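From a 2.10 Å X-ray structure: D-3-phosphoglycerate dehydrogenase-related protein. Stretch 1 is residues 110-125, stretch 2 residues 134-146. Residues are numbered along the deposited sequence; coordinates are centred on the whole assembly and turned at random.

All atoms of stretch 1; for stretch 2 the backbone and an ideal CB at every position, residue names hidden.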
# COMPACT_ATOMS: atom_id res chain seq x y z
N CYS C 110 -11.37 -24.82 0.76
CA CYS C 110 -10.01 -24.99 1.25
C CYS C 110 -9.03 -24.81 0.09
O CYS C 110 -8.03 -24.11 0.23
CB CYS C 110 -9.82 -26.36 1.89
SG CYS C 110 -8.16 -26.63 2.55
N TRP C 111 -9.34 -25.41 -1.05
CA TRP C 111 -8.47 -25.30 -2.21
C TRP C 111 -8.39 -23.90 -2.74
O TRP C 111 -7.32 -23.43 -3.14
CB TRP C 111 -8.89 -26.27 -3.32
CG TRP C 111 -7.69 -26.63 -4.14
CD1 TRP C 111 -7.43 -26.30 -5.47
CD2 TRP C 111 -6.49 -27.35 -3.69
NE1 TRP C 111 -6.21 -26.78 -5.87
CE2 TRP C 111 -5.59 -27.43 -4.84
CE3 TRP C 111 -6.11 -27.95 -2.48
CZ2 TRP C 111 -4.36 -28.06 -4.77
CZ3 TRP C 111 -4.86 -28.59 -2.43
CH2 TRP C 111 -4.02 -28.64 -3.54
N SER C 112 -9.54 -23.22 -2.75
CA SER C 112 -9.62 -21.83 -3.17
C SER C 112 -8.74 -20.92 -2.30
O SER C 112 -8.12 -19.98 -2.80
CB SER C 112 -11.07 -21.35 -3.13
OG SER C 112 -11.17 -20.01 -3.56
N LEU C 113 -8.70 -21.22 -1.00
CA LEU C 113 -7.86 -20.48 -0.05
C LEU C 113 -6.40 -20.73 -0.36
O LEU C 113 -5.59 -19.80 -0.38
CB LEU C 113 -8.16 -20.89 1.40
CG LEU C 113 -9.53 -20.66 2.05
CD1 LEU C 113 -9.37 -20.51 3.56
CD2 LEU C 113 -10.24 -19.43 1.49
N ILE C 114 -6.08 -21.99 -0.61
CA ILE C 114 -4.70 -22.39 -0.89
C ILE C 114 -4.17 -21.69 -2.14
O ILE C 114 -3.06 -21.14 -2.13
CB ILE C 114 -4.58 -23.94 -0.98
CG1 ILE C 114 -4.70 -24.55 0.42
CG2 ILE C 114 -3.28 -24.35 -1.64
CD1 ILE C 114 -5.06 -26.02 0.45
N LEU C 115 -4.98 -21.67 -3.19
CA LEU C 115 -4.61 -21.04 -4.45
C LEU C 115 -4.56 -19.52 -4.36
O LEU C 115 -3.65 -18.90 -4.90
CB LEU C 115 -5.54 -21.48 -5.58
CG LEU C 115 -5.32 -22.86 -6.20
CD1 LEU C 115 -6.57 -23.26 -6.98
CD2 LEU C 115 -4.09 -22.89 -7.11
N ALA C 116 -5.53 -18.92 -3.66
CA ALA C 116 -5.56 -17.46 -3.45
C ALA C 116 -4.34 -16.98 -2.65
O ALA C 116 -3.71 -15.98 -3.00
CB ALA C 116 -6.84 -17.04 -2.75
N ALA C 117 -4.04 -17.70 -1.57
CA ALA C 117 -2.90 -17.39 -0.72
C ALA C 117 -1.59 -17.52 -1.50
O ALA C 117 -0.73 -16.64 -1.43
CB ALA C 117 -2.89 -18.30 0.50
N SER C 118 -1.47 -18.60 -2.26
CA SER C 118 -0.26 -18.88 -3.03
C SER C 118 0.01 -17.77 -4.03
O SER C 118 1.15 -17.40 -4.25
CB SER C 118 -0.37 -20.22 -3.76
OG SER C 118 -0.36 -21.28 -2.83
N ARG C 119 -1.05 -17.23 -4.63
CA ARG C 119 -0.84 -16.27 -5.71
C ARG C 119 -1.10 -14.82 -5.31
O ARG C 119 -1.06 -13.94 -6.17
CB ARG C 119 -1.63 -16.68 -6.96
CG ARG C 119 -1.25 -18.05 -7.52
CD ARG C 119 0.16 -18.09 -8.12
NE ARG C 119 0.26 -17.33 -9.36
CZ ARG C 119 0.15 -17.84 -10.58
NH1 ARG C 119 -0.04 -19.14 -10.77
NH2 ARG C 119 0.26 -17.04 -11.63
N HIS C 120 -1.31 -14.58 -4.01
CA HIS C 120 -1.61 -13.25 -3.45
C HIS C 120 -2.77 -12.60 -4.12
O HIS C 120 -2.79 -11.38 -4.33
CB HIS C 120 -0.39 -12.34 -3.50
CG HIS C 120 0.81 -12.90 -2.79
ND1 HIS C 120 0.79 -13.22 -1.49
CD2 HIS C 120 2.10 -13.18 -3.25
CE1 HIS C 120 2.00 -13.69 -1.12
NE2 HIS C 120 2.80 -13.67 -2.21
N LEU C 121 -3.77 -13.41 -4.46
CA LEU C 121 -4.87 -12.96 -5.28
C LEU C 121 -5.69 -11.78 -4.70
O LEU C 121 -5.96 -10.81 -5.42
CB LEU C 121 -5.75 -14.15 -5.66
CG LEU C 121 -6.74 -13.93 -6.80
CD1 LEU C 121 -6.02 -13.58 -8.10
CD2 LEU C 121 -7.63 -15.16 -6.94
N PRO C 122 -6.08 -11.85 -3.40
CA PRO C 122 -6.92 -10.75 -2.89
C PRO C 122 -6.22 -9.38 -2.89
O PRO C 122 -6.85 -8.38 -3.25
CB PRO C 122 -7.24 -11.18 -1.45
CG PRO C 122 -6.98 -12.65 -1.41
CD PRO C 122 -5.85 -12.88 -2.37
N SER C 123 -4.94 -9.34 -2.52
CA SER C 123 -4.16 -8.10 -2.50
C SER C 123 -3.94 -7.54 -3.91
O SER C 123 -4.01 -6.34 -4.11
CB SER C 123 -2.81 -8.30 -1.82
OG SER C 123 -2.97 -8.89 -0.55
N TYR C 124 -3.63 -8.43 -4.85
CA TYR C 124 -3.47 -8.03 -6.26
C TYR C 124 -4.75 -7.37 -6.77
O TYR C 124 -4.71 -6.29 -7.35
CB TYR C 124 -3.11 -9.24 -7.14
CG TYR C 124 -1.63 -9.52 -7.34
CD1 TYR C 124 -0.77 -8.54 -7.84
CD2 TYR C 124 -1.10 -10.78 -7.07
CE1 TYR C 124 0.58 -8.80 -8.06
CE2 TYR C 124 0.25 -11.06 -7.28
CZ TYR C 124 1.09 -10.06 -7.78
OH TYR C 124 2.41 -10.33 -7.99
N ILE C 125 -5.88 -8.05 -6.55
CA ILE C 125 -7.20 -7.57 -6.95
C ILE C 125 -7.55 -6.24 -6.27
O ILE C 125 -7.94 -5.29 -6.95
CB ILE C 125 -8.27 -8.66 -6.67
CG1 ILE C 125 -8.08 -9.82 -7.65
CG2 ILE C 125 -9.69 -8.09 -6.76
CD1 ILE C 125 -8.78 -11.10 -7.26
N UNK C 134 -1.01 -4.51 -11.05
CA UNK C 134 -0.10 -5.62 -10.70
C UNK C 134 0.74 -5.33 -9.45
O UNK C 134 1.94 -5.57 -9.42
CB UNK C 134 0.83 -5.92 -11.88
N UNK C 135 0.09 -4.80 -8.41
CA UNK C 135 0.74 -4.58 -7.11
C UNK C 135 -0.04 -5.38 -6.08
O UNK C 135 -1.22 -5.67 -6.28
CB UNK C 135 0.79 -3.10 -6.74
N UNK C 136 0.61 -5.73 -4.98
CA UNK C 136 -0.03 -6.54 -3.95
C UNK C 136 0.38 -6.14 -2.53
O UNK C 136 0.23 -6.93 -1.59
CB UNK C 136 0.30 -8.02 -4.18
N UNK C 137 0.89 -4.92 -2.37
CA UNK C 137 1.33 -4.42 -1.07
C UNK C 137 2.70 -4.92 -0.66
O UNK C 137 2.96 -5.15 0.52
CB UNK C 137 0.31 -4.81 0.00
N UNK C 138 3.60 -5.09 -1.63
CA UNK C 138 4.98 -5.48 -1.36
C UNK C 138 5.17 -6.93 -0.97
O UNK C 138 6.17 -7.28 -0.32
CB UNK C 138 5.55 -4.60 -0.25
N UNK C 139 4.24 -7.79 -1.36
CA UNK C 139 4.33 -9.22 -1.02
C UNK C 139 5.18 -10.01 -2.04
O UNK C 139 5.50 -11.19 -1.82
CB UNK C 139 2.93 -9.82 -0.94
N UNK C 140 5.55 -9.35 -3.14
CA UNK C 140 6.34 -9.99 -4.19
C UNK C 140 5.56 -10.98 -5.04
O UNK C 140 4.32 -10.89 -5.14
CB UNK C 140 7.54 -10.71 -3.56
N UNK C 141 6.28 -11.91 -5.65
CA UNK C 141 5.70 -12.92 -6.53
C UNK C 141 5.02 -14.05 -5.76
O UNK C 141 5.54 -14.51 -4.74
CB UNK C 141 6.79 -13.50 -7.44
N UNK C 142 3.87 -14.49 -6.26
CA UNK C 142 3.24 -15.71 -5.79
C UNK C 142 3.95 -16.94 -6.34
O UNK C 142 4.95 -16.83 -7.07
CB UNK C 142 1.76 -15.73 -6.18
N UNK C 143 3.43 -18.12 -5.99
CA UNK C 143 4.13 -19.39 -6.24
C UNK C 143 3.17 -20.47 -6.72
O UNK C 143 2.02 -20.54 -6.26
CB UNK C 143 4.85 -19.86 -4.97
N UNK C 144 3.63 -21.31 -7.64
CA UNK C 144 2.85 -22.46 -8.09
C UNK C 144 2.82 -23.54 -7.01
O UNK C 144 3.73 -23.63 -6.16
CB UNK C 144 3.43 -23.02 -9.39
N UNK C 145 1.78 -24.36 -7.05
CA UNK C 145 1.69 -25.50 -6.14
C UNK C 145 2.45 -26.71 -6.68
O UNK C 145 2.98 -27.50 -5.91
CB UNK C 145 0.22 -25.87 -5.90
N UNK C 146 2.49 -26.83 -8.00
CA UNK C 146 3.17 -27.91 -8.71
C UNK C 146 4.59 -28.09 -8.19
O UNK C 146 5.37 -27.15 -8.18
CB UNK C 146 3.19 -27.63 -10.21

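Position 134 has positive phi, and its CA-to-CB bond points away. Its ideal CB lies 4.8 Å from Tyr 124 CE1. A long or polar chain would suit. It is Gln 134.

Position 135 also points away, and its ideal CB meets nothing of stretch 1. The choice is wide. It is Gln 135. Its backbone makes the contact: Tyr 124 CA donates a CA-H...O contact to Gln 135 O at 3.3 Å.

At position 136 the ideal CB sits 3.8 Å from Tyr 124 CD1 and 3.9 Å from Ser 123 CB. A compact side chain fits, polar or apolar. It is Asn 136. Its CB lies over the Tyr 124 ring, 3.8 Å from the centroid. Its amide ties the loop together: ND2 donates to the backbone O of position 140 at 2.7 Å, and OD1 accepts from the backbone N of position 139 at 2.9 Å.

Positions 137 and 138 have positive phi, 80° and 74°, which favours glycine. They are Gly 137 and Gly 138, and neither touches stretch 1.

Position 139 points toward stretch 1, with its ideal CB 4.0 Å from His 120 CE1. An apolar or aromatic chain could cover the imidazole. It is Leu 139. Its CB stands over one ring face, 3.9 Å from the His 120 centroid, and its CD1 reaches His 120 ND1 at 3.6 Å.

Position 140 has phi 74° and psi -157°, again favouring glycine, and is Gly 140.

Position 141 points away, so many residues would do. It is Leu 141. Water 2 donates to Leu 141 O (3.0 Å) and Leu 139 O (3.1 Å) and also bonds His 120 NE2 (2.9 Å).

Position 142 is the most restrictive. An ideal CB would clash, 2.6 Å from Ser 118 O and 2.7 Å from Arg 119 CA. Only glycine fits. Gly 142 brings its CA to 4.1 Å from Arg 119 CA.

Position 143 points sideways, and its backbone N donates to Ser 118 O at 3.0 Å. A long chain could lead outward. It is Arg 143, whose end leads away.

Position 144 points away and leaves the choice open. It is Thr 144.

Position 145 points toward a pocket of Trp 111, Ile 114 and Leu 115. A branched or long apolar chain is expected. Leu 145 fills it: CD1 meets Leu 115 CD2 at 3.6 Å and Trp 111 CZ2 at 3.7 Å, while CD2 meets Ile 114 CG2 at 3.7 Å.

Position 146 is out of reach. It is Ser 146.

Stretch 2 (134-146) QQNGGLGLGRTLS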
# COMPACT_ATOMS: atom_id res chain seq x y z
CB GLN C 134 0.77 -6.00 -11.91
CG GLN C 134 1.31 -7.42 -11.88
CD GLN C 134 1.91 -7.85 -13.20
OE1 GLN C 134 3.13 -7.82 -13.37
NE2 GLN C 134 1.07 -8.26 -14.15
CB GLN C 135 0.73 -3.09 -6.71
CG GLN C 135 1.49 -2.13 -7.63
CD GLN C 135 2.97 -2.46 -7.75
OE1 GLN C 135 3.60 -2.92 -6.80
NE2 GLN C 135 3.53 -2.22 -8.93
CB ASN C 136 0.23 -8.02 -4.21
CG ASN C 136 1.69 -8.41 -4.04
OD1 ASN C 136 2.53 -7.58 -3.68
ND2 ASN C 136 2.00 -9.68 -4.30
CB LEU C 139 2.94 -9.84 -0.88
CG LEU C 139 2.02 -9.31 0.23
CD1 LEU C 139 0.70 -10.08 0.24
CD2 LEU C 139 2.69 -9.39 1.59
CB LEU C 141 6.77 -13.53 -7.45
CG LEU C 141 7.31 -12.68 -8.60
CD1 LEU C 141 8.54 -13.34 -9.22
CD2 LEU C 141 6.23 -12.45 -9.65
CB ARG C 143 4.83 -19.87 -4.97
CG ARG C 143 6.04 -19.03 -4.57
CD ARG C 143 6.40 -19.25 -3.12
NE ARG C 143 6.98 -20.58 -2.89
CZ ARG C 143 8.26 -20.82 -2.62
NH1 ARG C 143 9.13 -19.83 -2.53
NH2 ARG C 143 8.66 -22.07 -2.44
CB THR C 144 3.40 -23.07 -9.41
OG1 THR C 144 4.79 -23.38 -9.25
CG2 THR C 144 3.23 -22.11 -10.56
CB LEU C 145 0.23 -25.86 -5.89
CG LEU C 145 -0.65 -24.82 -5.19
CD1 LEU C 145 -2.10 -25.24 -5.30
CD2 LEU C 145 -0.24 -24.64 -3.73
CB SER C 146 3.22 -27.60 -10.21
OG SER C 146 3.79 -28.67 -10.93
O HOH W 1 -0.30 -21.03 -8.67
O HOH W 2 5.64 -14.33 -1.78
O HOH W 3 -2.79 -4.89 -8.88
O HOH W 4 2.61 -13.06 -8.46
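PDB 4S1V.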